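Local coordinates for protein transcription factor IWS1 (Saccharomyces cerevisiae, PDB 3NFQ) that acts as a transcription factor that helps regulate RNA polymerase II transcription and interacts with SPT6, the piece described being its conserved central domain, at residues E16-L21 with V60-K65; D23-A28 with V53-K58; L85-L88 with S92-S95; E97-L102 with K132-Q137. One frame throughout, in Å; residues are numbered along the deposited sequence.

Contact 1 of 4, residues E16-L21 with V60-K65; sequences EKILRL and VSVLSK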
loop_
_atom_site.group_PDB
_atom_site.type_symbol
_atom_site.label_atom_id
_atom_site.label_comp_id
_atom_site.label_asym_id
_atom_site.label_seq_id
_atom_site.Cartn_x
_atom_site.Cartn_y
_atom_site.Cartn_z
ATOM N N GLU A 16 16.913 4.206 7.260
ATOM C CA GLU A 16 17.169 2.786 7.285
ATOM C C GLU A 16 16.006 2.011 7.894
ATOM O O GLU A 16 15.725 0.878 7.500
ATOM C CB GLU A 16 18.499 2.500 8.023
ATOM C CG GLU A 16 18.474 1.226 8.897
ATOM C CD GLU A 16 19.712 1.050 9.810
ATOM O OE1 GLU A 16 20.434 2.058 10.119
ATOM O OE2 GLU A 16 19.950 -0.117 10.249
ATOM N N LYS A 17 15.345 2.605 8.866
ATOM C CA LYS A 17 14.205 1.961 9.493
ATOM C C LYS A 17 13.017 1.872 8.499
ATOM O O LYS A 17 12.362 0.835 8.419
ATOM C CB LYS A 17 13.841 2.696 10.784
ATOM C CG LYS A 17 12.606 2.174 11.507
ATOM C CD LYS A 17 11.297 2.546 10.776
ATOM C CE LYS A 17 10.013 1.846 11.327
ATOM N NZ LYS A 17 9.977 0.352 11.328
ATOM N N ILE A 18 12.793 2.930 7.717
ATOM C CA ILE A 18 11.729 2.928 6.681
ATOM C C ILE A 18 12.132 2.026 5.516
ATOM O O ILE A 18 11.296 1.363 4.925
ATOM C CB ILE A 18 11.367 4.347 6.178
ATOM C CG1 ILE A 18 10.247 4.988 7.002
ATOM C CG2 ILE A 18 10.803 4.308 4.769
ATOM C CD1 ILE A 18 10.306 4.795 8.518
ATOM N N LEU A 19 13.421 2.000 5.181
ATOM C CA LEU A 19 13.884 1.141 4.079
ATOM C C LEU A 19 13.800 -0.368 4.369
ATOM O O LEU A 19 13.522 -1.159 3.457
ATOM C CB LEU A 19 15.265 1.603 3.546
ATOM C CG LEU A 19 15.277 2.976 2.881
ATOM C CD1 LEU A 19 16.704 3.620 2.855
ATOM C CD2 LEU A 19 14.610 3.031 1.484
ATOM N N ARG A 20 14.006 -0.755 5.628
ATOM C CA ARG A 20 13.791 -2.103 6.104
ATOM C C ARG A 20 12.313 -2.517 6.114
ATOM O O ARG A 20 11.992 -3.662 5.862
ATOM C CB ARG A 20 14.303 -2.260 7.530
ATOM C CG ARG A 20 15.785 -2.497 7.627
ATOM C CD ARG A 20 16.156 -2.963 9.037
ATOM N NE ARG A 20 17.530 -2.573 9.366
ATOM C CZ ARG A 20 18.561 -3.414 9.476
ATOM N NH1 ARG A 20 18.399 -4.728 9.296
ATOM N NH2 ARG A 20 19.769 -2.937 9.763
ATOM N N LEU A 21 11.422 -1.584 6.429
ATOM C CA LEU A 21 9.998 -1.879 6.331
ATOM C C LEU A 21 9.619 -2.050 4.860
ATOM O O LEU A 21 8.892 -2.952 4.486
ATOM C CB LEU A 21 9.201 -0.746 6.976
ATOM C CG LEU A 21 7.691 -0.912 6.930
ATOM C CD1 LEU A 21 7.264 -2.126 7.750
ATOM C CD2 LEU A 21 7.031 0.371 7.430
ATOM N N VAL A 60 0.650 -0.078 9.410
ATOM C CA VAL A 60 -0.342 0.912 9.854
ATOM C C VAL A 60 0.270 1.791 10.952
ATOM O O VAL A 60 0.149 3.012 10.926
ATOM C CB VAL A 60 -1.595 0.188 10.383
ATOM C CG1 VAL A 60 -2.476 1.155 11.235
ATOM C CG2 VAL A 60 -2.406 -0.382 9.211
ATOM N N SER A 61 0.911 1.169 11.926
ATOM C CA SER A 61 1.586 1.914 12.996
ATOM C C SER A 61 2.573 2.972 12.496
ATOM O O SER A 61 2.460 4.165 12.808
ATOM C CB SER A 61 2.276 0.939 13.927
ATOM O OG SER A 61 2.925 1.679 14.940
ATOM N N VAL A 62 3.532 2.542 11.692
ATOM C CA VAL A 62 4.490 3.434 11.052
ATOM C C VAL A 62 3.821 4.491 10.206
ATOM O O VAL A 62 4.136 5.684 10.351
ATOM C CB VAL A 62 5.570 2.635 10.217
ATOM C CG1 VAL A 62 6.507 3.582 9.485
ATOM C CG2 VAL A 62 6.397 1.713 11.125
ATOM N N LEU A 63 2.903 4.092 9.314
ATOM C CA LEU A 63 2.284 5.060 8.422
ATOM C C LEU A 63 1.483 6.109 9.223
ATOM O O LEU A 63 1.254 7.194 8.739
ATOM C CB LEU A 63 1.367 4.388 7.364
ATOM C CG LEU A 63 1.971 3.562 6.218
ATOM C CD1 LEU A 63 0.900 2.890 5.363
ATOM C CD2 LEU A 63 2.853 4.444 5.298
ATOM N N SER A 64 1.094 5.781 10.458
ATOM C CA SER A 64 0.255 6.679 11.247
ATOM C C SER A 64 1.084 7.711 12.012
ATOM O O SER A 64 0.518 8.646 12.580
ATOM C CB SER A 64 -0.562 5.876 12.262
ATOM O OG SER A 64 0.278 5.650 13.386
ATOM N N LYS A 65 2.396 7.558 12.056
ATOM C CA LYS A 65 3.227 8.464 12.863
ATOM C C LYS A 65 3.575 9.744 12.153
ATOM O O LYS A 65 4.284 9.743 11.156
ATOM C CB LYS A 65 4.474 7.762 13.375
ATOM C CG LYS A 65 4.114 6.778 14.429
ATOM C CD LYS A 65 5.292 5.940 14.828
ATOM C CE LYS A 65 4.865 4.790 15.754
ATOM N NZ LYS A 65 3.840 5.191 16.784
#
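Val62 carries its whole segment's share of this contact, meeting Lys17, Ile18 and Leu21 from helix 10-42 with both of its methyl groups. CG1 takes the two apolar neighbours: Leu21 comes at it tip to tip, with CD2 3.8 Å from Val62 CG1, while Ile18 slants past and brings CD1 to 4.1 Å from the same Val62 CG1. The other branch meets a lysine tail, Val62 CG2 lying 3.6 Å from Lys17 CE. The valine's CG1 is anti to its own backbone N (chi1 176°), which turns CG2 to the side of that N and splits the two methyls between the leucine–isoleucine pair and the lysine. Lys17 gets there by a bent chain, folded at chi2 (-73°) and again at chi4, so that its end meets the methyl tip to tip. With an alanine at this position both methyl branches go; Ile18 CD1 and Lys17 CE would probably lose their partner across the helices, and Leu21 CD2 would keep only the CB, opening a gap. Further out, Ile18 and Leu21 both rest on Leu77 of helix 77-85, and Val62 also touches Leu68 in the loop that follows. On the exposed side of helix 10-42, Arg20 NH2 binds Glu16 OE2 at 2.9 Å in an almost straight salt bridge (173°), one turn apart and in the guanidinium plane. No hydrogen bond crosses between the two segments, and the polar pairing stays within its own helix, so the two helices are joined here by van der Waals packing, with the lysine contributing mainly its CE.

Contact 2 of 4, residues D23-A28 with V53-K58; sequences DEMNIA and VKLLPK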
loop_
_atom_site.group_PDB
_atom_site.type_symbol
_atom_site.label_atom_id
_atom_site.label_comp_id
_atom_site.label_asym_id
_atom_site.label_seq_id
_atom_site.Cartn_x
_atom_site.Cartn_y
_atom_site.Cartn_z
ATOM N N ASP A 23 11.479 -3.157 2.439
ATOM C CA ASP A 23 11.889 -4.537 2.116
ATOM C C ASP A 23 11.015 -5.588 2.733
ATOM O O ASP A 23 10.674 -6.558 2.085
ATOM C CB ASP A 23 13.340 -4.830 2.593
ATOM C CG ASP A 23 14.415 -3.962 1.893
ATOM O OD1 ASP A 23 14.199 -3.478 0.758
ATOM O OD2 ASP A 23 15.529 -3.811 2.506
ATOM N N GLU A 24 10.680 -5.459 4.017
ATOM C CA GLU A 24 9.809 -6.441 4.604
ATOM C C GLU A 24 8.453 -6.511 3.911
ATOM O O GLU A 24 7.858 -7.589 3.838
ATOM C CB GLU A 24 9.515 -6.116 6.063
ATOM C CG GLU A 24 10.745 -6.192 7.000
ATOM C CD GLU A 24 11.110 -7.635 7.361
ATOM O OE1 GLU A 24 10.183 -8.481 7.402
ATOM O OE2 GLU A 24 12.317 -7.920 7.604
HETATM N N MSE A 25 7.919 -5.349 3.516
HETATM C CA MSE A 25 6.611 -5.355 2.837
HETATM C C MSE A 25 6.718 -6.068 1.524
HETATM O O MSE A 25 5.808 -6.824 1.128
HETATM C CB MSE A 25 6.120 -3.899 2.655
HETATM C CG MSE A 25 5.715 -3.319 3.952
HETATM SE SE MSE A 25 4.985 -1.467 3.573
HETATM C CE MSE A 25 3.219 -2.070 2.881
ATOM N N ASN A 26 7.810 -5.812 0.793
ATOM C CA ASN A 26 7.957 -6.477 -0.507
ATOM C C ASN A 26 8.138 -7.983 -0.355
ATOM O O ASN A 26 7.617 -8.745 -1.154
ATOM C CB ASN A 26 9.165 -5.929 -1.322
ATOM C CG ASN A 26 9.037 -4.478 -1.651
ATOM O OD1 ASN A 26 10.052 -3.792 -1.964
ATOM N ND2 ASN A 26 7.810 -3.962 -1.578
ATOM N N ILE A 27 8.897 -8.394 0.658
ATOM C CA ILE A 27 9.109 -9.839 0.896
ATOM C C ILE A 27 7.776 -10.468 1.254
ATOM O O ILE A 27 7.403 -11.516 0.765
ATOM C CB ILE A 27 10.113 -10.070 2.049
ATOM C CG1 ILE A 27 11.528 -9.747 1.567
ATOM C CG2 ILE A 27 9.994 -11.537 2.561
ATOM C CD1 ILE A 27 12.542 -9.418 2.708
ATOM N N ALA A 28 7.004 -9.815 2.103
ATOM C CA ALA A 28 5.681 -10.389 2.427
ATOM C C ALA A 28 4.768 -10.516 1.229
ATOM O O ALA A 28 4.047 -11.517 1.056
ATOM C CB ALA A 28 5.010 -9.568 3.517
ATOM N N VAL A 53 -0.808 -9.804 6.132
ATOM C CA VAL A 53 -1.674 -9.561 7.322
ATOM C C VAL A 53 -0.912 -9.620 8.596
ATOM O O VAL A 53 -1.221 -8.890 9.527
ATOM C CB VAL A 53 -2.959 -10.453 7.413
ATOM C CG1 VAL A 53 -3.850 -10.232 6.229
ATOM C CG2 VAL A 53 -2.649 -11.932 7.554
ATOM N N LYS A 54 0.122 -10.461 8.661
ATOM C CA LYS A 54 0.918 -10.463 9.867
ATOM C C LYS A 54 1.716 -9.205 10.033
ATOM O O LYS A 54 2.004 -8.819 11.151
ATOM C CB LYS A 54 1.918 -11.621 9.879
ATOM C CG LYS A 54 1.262 -12.965 10.049
ATOM C CD LYS A 54 2.390 -14.005 10.237
ATOM C CE LYS A 54 1.847 -15.399 10.115
ATOM N NZ LYS A 54 2.962 -16.394 9.886
ATOM N N LEU A 55 2.180 -8.621 8.910
ATOM C CA LEU A 55 2.951 -7.414 8.947
ATOM C C LEU A 55 2.061 -6.158 9.018
ATOM O O LEU A 55 2.528 -5.111 9.401
ATOM C CB LEU A 55 3.877 -7.334 7.733
ATOM C CG LEU A 55 4.936 -6.236 7.614
ATOM C CD1 LEU A 55 5.915 -6.123 8.844
ATOM C CD2 LEU A 55 5.731 -6.467 6.344
ATOM N N LEU A 56 0.805 -6.259 8.639
ATOM C CA LEU A 56 -0.054 -5.060 8.525
ATOM C C LEU A 56 -0.069 -4.110 9.752
ATOM O O LEU A 56 0.042 -2.904 9.600
ATOM C CB LEU A 56 -1.459 -5.489 8.072
ATOM C CG LEU A 56 -2.500 -4.366 7.879
ATOM C CD1 LEU A 56 -2.090 -3.428 6.682
ATOM C CD2 LEU A 56 -3.863 -4.983 7.687
ATOM N N PRO A 57 -0.215 -4.652 10.965
ATOM C CA PRO A 57 -0.175 -3.809 12.184
ATOM C C PRO A 57 1.044 -2.882 12.249
ATOM O O PRO A 57 0.927 -1.726 12.627
ATOM C CB PRO A 57 -0.106 -4.836 13.322
ATOM C CG PRO A 57 -0.840 -6.048 12.759
ATOM C CD PRO A 57 -0.417 -6.074 11.272
ATOM N N LYS A 58 2.210 -3.372 11.890
ATOM C CA LYS A 58 3.389 -2.548 11.862
ATOM C C LYS A 58 3.333 -1.504 10.781
ATOM O O LYS A 58 3.744 -0.351 10.994
ATOM C CB LYS A 58 4.638 -3.402 11.673
ATOM C CG LYS A 58 5.895 -2.627 11.929
ATOM C CD LYS A 58 7.083 -3.511 11.612
ATOM C CE LYS A 58 8.399 -2.935 12.121
ATOM N NZ LYS A 58 9.471 -4.008 11.905
#
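The carbonyl oxygen of Glu24 takes the backbone N of Ala28 in a helical bond of 2.9 Å, and across the contact the same Glu24 O lies 3.5 Å from Leu55 CD2. With CG anti to the backbone N (chi1 -172°), Leu55 extends across to helix 10-42, and its CD2 makes all the close approaches from segment 53-58. That methyl also nears Glu24 CB, Met25 CG at 4.0 Å from Leu55 CD2, and Ala28 CB a little farther off, and so sits between residues one turn apart. The selenomethionine at Met25 crosses the leucine at about a right angle, offering its CG. Glu24 touches with its CB, its chain bending at chi2; its OE1 and Lys58 NZ stand 6.4 Å apart, too far for a salt bridge. The short segments run nearly antiparallel (159°), their axes 10.1 Å apart at the closest. Helix 51-63 is kinked where the N of Pro57, which has no N-H to give, and that of Lys58 lack a bond to the turn before. Behind the pair lies helix 77-85: Met25 packs on Leu77 and Ser80 and its carbonyl oxygen accepts a hydrogen bond from Trp84 NE1, while Leu56 reaches both Trp84 and Ser101 of helix 96-107.

Contact 3 of 4, residues L85-L88 with S92-S95; sequences LEPL and SLPS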
loop_
_atom_site.group_PDB
_atom_site.type_symbol
_atom_site.label_atom_id
_atom_site.label_comp_id
_atom_site.label_asym_id
_atom_site.label_seq_id
_atom_site.Cartn_x
_atom_site.Cartn_y
_atom_site.Cartn_z
ATOM N N LEU A 85 -1.595 -2.952 -2.696
ATOM C CA LEU A 85 -2.954 -2.595 -3.140
ATOM C C LEU A 85 -3.207 -3.049 -4.565
ATOM O O LEU A 85 -4.354 -3.240 -4.963
ATOM C CB LEU A 85 -3.085 -1.059 -3.079
ATOM C CG LEU A 85 -3.264 -0.502 -1.636
ATOM C CD1 LEU A 85 -3.200 1.022 -1.632
ATOM C CD2 LEU A 85 -4.569 -1.021 -1.049
ATOM N N GLU A 86 -2.147 -3.166 -5.348
ATOM C CA GLU A 86 -2.362 -3.329 -6.788
ATOM C C GLU A 86 -3.046 -4.629 -7.146
ATOM O O GLU A 86 -2.845 -5.677 -6.493
ATOM C CB GLU A 86 -1.030 -3.161 -7.568
ATOM C CG GLU A 86 -0.169 -4.353 -7.635
ATOM C CD GLU A 86 1.273 -4.046 -8.116
ATOM O OE1 GLU A 86 1.496 -2.982 -8.699
ATOM O OE2 GLU A 86 2.175 -4.888 -7.908
ATOM N N PRO A 87 -3.873 -4.585 -8.204
ATOM C CA PRO A 87 -4.573 -5.775 -8.624
ATOM C C PRO A 87 -3.623 -6.747 -9.256
ATOM O O PRO A 87 -2.616 -6.350 -9.868
ATOM C CB PRO A 87 -5.584 -5.271 -9.684
ATOM C CG PRO A 87 -5.081 -3.981 -10.099
ATOM C CD PRO A 87 -4.279 -3.388 -8.965
ATOM N N LEU A 88 -3.982 -8.017 -9.172
ATOM C CA LEU A 88 -3.217 -9.039 -9.860
ATOM C C LEU A 88 -3.720 -8.981 -11.297
ATOM O O LEU A 88 -4.715 -8.320 -11.576
ATOM C CB LEU A 88 -3.530 -10.419 -9.295
ATOM C CG LEU A 88 -3.195 -10.619 -7.784
ATOM C CD1 LEU A 88 -3.500 -12.059 -7.464
ATOM C CD2 LEU A 88 -1.775 -10.376 -7.567
ATOM N N SER A 92 -7.978 -9.320 -9.511
ATOM C CA SER A 92 -8.351 -9.529 -8.106
ATOM C C SER A 92 -7.527 -8.648 -7.151
ATOM O O SER A 92 -6.395 -8.238 -7.450
ATOM C CB SER A 92 -8.259 -10.992 -7.748
ATOM O OG SER A 92 -6.911 -11.359 -7.725
ATOM N N LEU A 93 -8.111 -8.376 -5.985
ATOM C CA LEU A 93 -7.599 -7.385 -5.094
ATOM C C LEU A 93 -7.192 -8.017 -3.753
ATOM O O LEU A 93 -7.611 -9.144 -3.457
ATOM C CB LEU A 93 -8.700 -6.347 -4.891
ATOM C CG LEU A 93 -8.946 -5.546 -6.173
ATOM C CD1 LEU A 93 -10.184 -4.772 -5.970
ATOM C CD2 LEU A 93 -7.683 -4.666 -6.460
ATOM N N PRO A 94 -6.377 -7.313 -2.961
ATOM C CA PRO A 94 -6.148 -7.883 -1.603
ATOM C C PRO A 94 -7.427 -7.852 -0.805
ATOM O O PRO A 94 -8.453 -7.338 -1.243
ATOM C CB PRO A 94 -5.118 -6.936 -0.992
ATOM C CG PRO A 94 -5.396 -5.543 -1.733
ATOM C CD PRO A 94 -5.704 -6.010 -3.154
ATOM N N SER A 95 -7.360 -8.342 0.442
ATOM C CA SER A 95 -8.547 -8.413 1.216
ATOM C C SER A 95 -9.058 -7.015 1.545
ATOM O O SER A 95 -8.294 -6.021 1.534
ATOM C CB SER A 95 -8.184 -9.134 2.532
ATOM O OG SER A 95 -7.318 -8.344 3.321
HETATM O O HOH W 1 -4.215 -7.863 -5.384
#
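Leu88 and Ser92 meet with the leucine's CD1 3.5 Å from Ser92 OG, while their backbones are joined by a bond from Leu88 N to Ser92 O. This bond is 3.0 Å long, nearly straight at 164°, and lies in the carbonyl plane. Ser92 OG sits between its backbone N and carbonyl carbon (chi1 70°), where it faces the leucine's CB, CG and CD1 and also bonds Asp90. Ser92 O has further company: Pro87 CA comes within 3.3 Å of Ser92 O as a CA-H...O contact, and a water lies 2.8 Å from Glu86 O and within bonding distance of Ser92 O. Farther along, Leu93 sends CD2 against Pro87 CB at 3.9 Å. Pro94 sets its CD 3.6 Å from Leu85 O, which also takes a hydrogen bond from Tyr128 OH. A glycine in place of Pro94 lacks the ring; the Leu85 carbonyl and Tyr128 would probably lose that packing, and the chain before helix 96-107 is likely to turn more freely. This is a tight connection between helices 77-85 and 96-107 in the TFIIS N-terminal-like part: the chain doubles back (147°), the Leu88–Ser92 bond closes it, and Ser95 OG N-caps the next helix at Ile98 N.

Contact 4 of 4, residues E97-L102 with K132-Q137; sequences EIQKSL and KRVEAQ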
loop_
_atom_site.group_PDB
_atom_site.type_symbol
_atom_site.label_atom_id
_atom_site.label_comp_id
_atom_site.label_asym_id
_atom_site.label_seq_id
_atom_site.Cartn_x
_atom_site.Cartn_y
_atom_site.Cartn_z
ATOM N N GLU A 97 -9.735 -5.945 4.470
ATOM C CA GLU A 97 -8.996 -5.418 5.608
ATOM C C GLU A 97 -7.690 -4.718 5.254
ATOM O O GLU A 97 -7.369 -3.681 5.826
ATOM C CB GLU A 97 -8.679 -6.570 6.582
ATOM C CG GLU A 97 -9.968 -7.073 7.270
ATOM C CD GLU A 97 -10.916 -7.898 6.372
ATOM O OE1 GLU A 97 -10.457 -8.580 5.417
ATOM O OE2 GLU A 97 -12.131 -7.888 6.673
ATOM N N ILE A 98 -6.969 -5.260 4.266
ATOM C CA ILE A 98 -5.756 -4.601 3.768
ATOM C C ILE A 98 -6.106 -3.288 3.018
ATOM O O ILE A 98 -5.455 -2.251 3.202
ATOM C CB ILE A 98 -4.932 -5.556 2.893
ATOM C CG1 ILE A 98 -4.096 -6.486 3.765
ATOM C CG2 ILE A 98 -3.963 -4.701 1.876
ATOM C CD1 ILE A 98 -3.690 -7.718 3.055
ATOM N N GLN A 99 -7.146 -3.327 2.185
ATOM C CA GLN A 99 -7.534 -2.120 1.449
ATOM C C GLN A 99 -7.924 -1.019 2.416
ATOM O O GLN A 99 -7.429 0.082 2.332
ATOM C CB GLN A 99 -8.711 -2.384 0.530
ATOM C CG GLN A 99 -8.496 -3.452 -0.577
ATOM C CD GLN A 99 -9.755 -3.682 -1.389
ATOM O OE1 GLN A 99 -10.462 -2.737 -1.717
ATOM N NE2 GLN A 99 -10.036 -4.932 -1.739
ATOM N N LYS A 100 -8.804 -1.341 3.351
ATOM C CA LYS A 100 -9.320 -0.329 4.252
ATOM C C LYS A 100 -8.234 0.213 5.188
ATOM O O LYS A 100 -8.142 1.429 5.432
ATOM C CB LYS A 100 -10.455 -0.928 5.068
ATOM C CG LYS A 100 -11.153 0.167 5.797
ATOM C CD LYS A 100 -12.135 -0.398 6.812
ATOM C CE LYS A 100 -12.970 0.768 7.333
ATOM N NZ LYS A 100 -14.149 0.211 8.041
ATOM N N SER A 101 -7.385 -0.678 5.694
ATOM C CA SER A 101 -6.305 -0.220 6.572
ATOM C C SER A 101 -5.326 0.664 5.854
ATOM O O SER A 101 -4.874 1.686 6.387
ATOM C CB SER A 101 -5.520 -1.385 7.164
ATOM O OG SER A 101 -6.400 -2.130 7.995
ATOM N N LEU A 102 -4.924 0.249 4.659
ATOM C CA LEU A 102 -3.985 1.110 3.910
ATOM C C LEU A 102 -4.570 2.439 3.464
ATOM O O LEU A 102 -3.907 3.500 3.550
ATOM C CB LEU A 102 -3.376 0.350 2.727
ATOM C CG LEU A 102 -2.474 -0.838 3.091
ATOM C CD1 LEU A 102 -1.943 -1.494 1.783
ATOM C CD2 LEU A 102 -1.327 -0.402 3.929
ATOM N N LYS A 132 -15.069 -2.560 -10.602
ATOM C CA LYS A 132 -16.327 -3.075 -10.054
ATOM C C LYS A 132 -16.156 -3.908 -8.806
ATOM O O LYS A 132 -17.134 -4.205 -8.131
ATOM C CB LYS A 132 -17.043 -3.954 -11.080
ATOM C CG LYS A 132 -17.293 -3.285 -12.429
ATOM C CD LYS A 132 -18.045 -1.965 -12.289
ATOM C CE LYS A 132 -17.986 -1.213 -13.626
ATOM N NZ LYS A 132 -18.855 0.006 -13.646
ATOM N N ARG A 133 -14.932 -4.294 -8.490
ATOM C CA ARG A 133 -14.702 -5.164 -7.310
ATOM C C ARG A 133 -14.526 -4.431 -5.993
ATOM O O ARG A 133 -14.401 -5.072 -4.923
ATOM C CB ARG A 133 -13.460 -6.009 -7.526
ATOM C CG ARG A 133 -13.523 -6.843 -8.771
ATOM C CD ARG A 133 -12.546 -7.952 -8.588
ATOM N NE ARG A 133 -12.297 -8.668 -9.832
ATOM C CZ ARG A 133 -11.921 -9.936 -9.892
ATOM N NH1 ARG A 133 -11.778 -10.654 -8.776
ATOM N NH2 ARG A 133 -11.699 -10.484 -11.075
ATOM N N VAL A 134 -14.469 -3.104 -6.048
ATOM C CA VAL A 134 -14.132 -2.303 -4.862
ATOM C C VAL A 134 -15.411 -1.857 -4.191
ATOM O O VAL A 134 -16.327 -1.474 -4.842
ATOM C CB VAL A 134 -13.270 -1.076 -5.258
ATOM C CG1 VAL A 134 -12.941 -0.185 -4.059
ATOM C CG2 VAL A 134 -11.990 -1.550 -5.939
ATOM N N GLU A 135 -15.470 -1.952 -2.879
ATOM C CA GLU A 135 -16.596 -1.453 -2.114
ATOM C C GLU A 135 -16.732 0.040 -2.255
ATOM O O GLU A 135 -15.746 0.745 -2.252
ATOM C CB GLU A 135 -16.348 -1.802 -0.657
ATOM C CG GLU A 135 -16.462 -3.298 -0.410
ATOM C CD GLU A 135 -17.824 -3.869 -0.899
ATOM O OE1 GLU A 135 -18.876 -3.304 -0.506
ATOM O OE2 GLU A 135 -17.829 -4.843 -1.685
ATOM N N ALA A 136 -17.968 0.530 -2.384
ATOM C CA ALA A 136 -18.173 1.946 -2.680
ATOM C C ALA A 136 -17.480 2.850 -1.741
ATOM O O ALA A 136 -16.948 3.883 -2.158
ATOM C CB ALA A 136 -19.685 2.297 -2.752
ATOM N N GLN A 137 -17.449 2.526 -0.438
ATOM C CA GLN A 137 -16.849 3.484 0.459
ATOM C C GLN A 137 -15.348 3.686 0.141
ATOM O O GLN A 137 -14.835 4.780 0.277
ATOM C CB GLN A 137 -17.024 3.103 1.949
ATOM C CG GLN A 137 -16.048 2.027 2.300
ATOM C CD GLN A 137 -16.325 1.281 3.604
ATOM O OE1 GLN A 137 -15.655 1.520 4.629
ATOM N NE2 GLN A 137 -17.278 0.320 3.551
HETATM O O HOH W 2 -13.133 -3.280 -1.506
#
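Gln99 and Val134 meet where the amide oxygen of the glutamine stands 4.3 Å from Val134 CG1, in the distance range of loose packing. Gln99 points at the loop from helix 96-107, with its CG anti to the carbonyl carbon (chi1 -61°) and its chain carried straight on at chi2 to bring the amide to the loop. The two ends of that amide work separately: OE1 accepts a hydrogen bond from a water at 2.7 Å, and NE2 donates to the carbonyl of Pro94 in the preceding loop. The water in turn accepts from Glu135 N at 3.0 Å, giving a bridge from the buried glutamine to the residue at the N-cap position of helix 136-149. Both segments belong to the TFIIS N-terminal-like part of this all-helical domain, in which the loop after helix 121-130 closes over the side of helix 96-107. Val134 fills its place there against Leu93, Tyr128 and Ala139. Gln137 and Lys100 make the other meeting, at the surface. Gln137 places its CG between the backbone N and the carbonyl carbon (chi1 77°) and extends beyond it toward helix 96-107. Lys100, likewise extended beyond CG, crosses it at about a right angle, and its CE lies 3.9 Å from Gln137 OE1. Lys100 NZ is 4.0 Å from the same Gln137 OE1, too long for a hydrogen bond.

In the fold
Contacts 1 and 2 join the same two helices, 10-42 and 51-63, with contact 2 nested inside the loop closed by contact 1; they touch through Lys17 and Lys58. Contact 1 is buried and contact 2 partly so, and both rest on van der Waals contacts centred on one aliphatic residue of helix 51-63, without a hydrogen bond between segments. Contact 3 is at the surface, a loop held by a backbone bond and water, and contact 4, partly buried, adds a water bridge to loose side-chain approaches. These two adjoin where Leu93 packs on Val134. Helix 51-63 connects contacts 1 and 2 with contact 4, as Val60 and Leu56 pack on Ser101, although contacts 1 and 4 lie about 22 Å apart between centres.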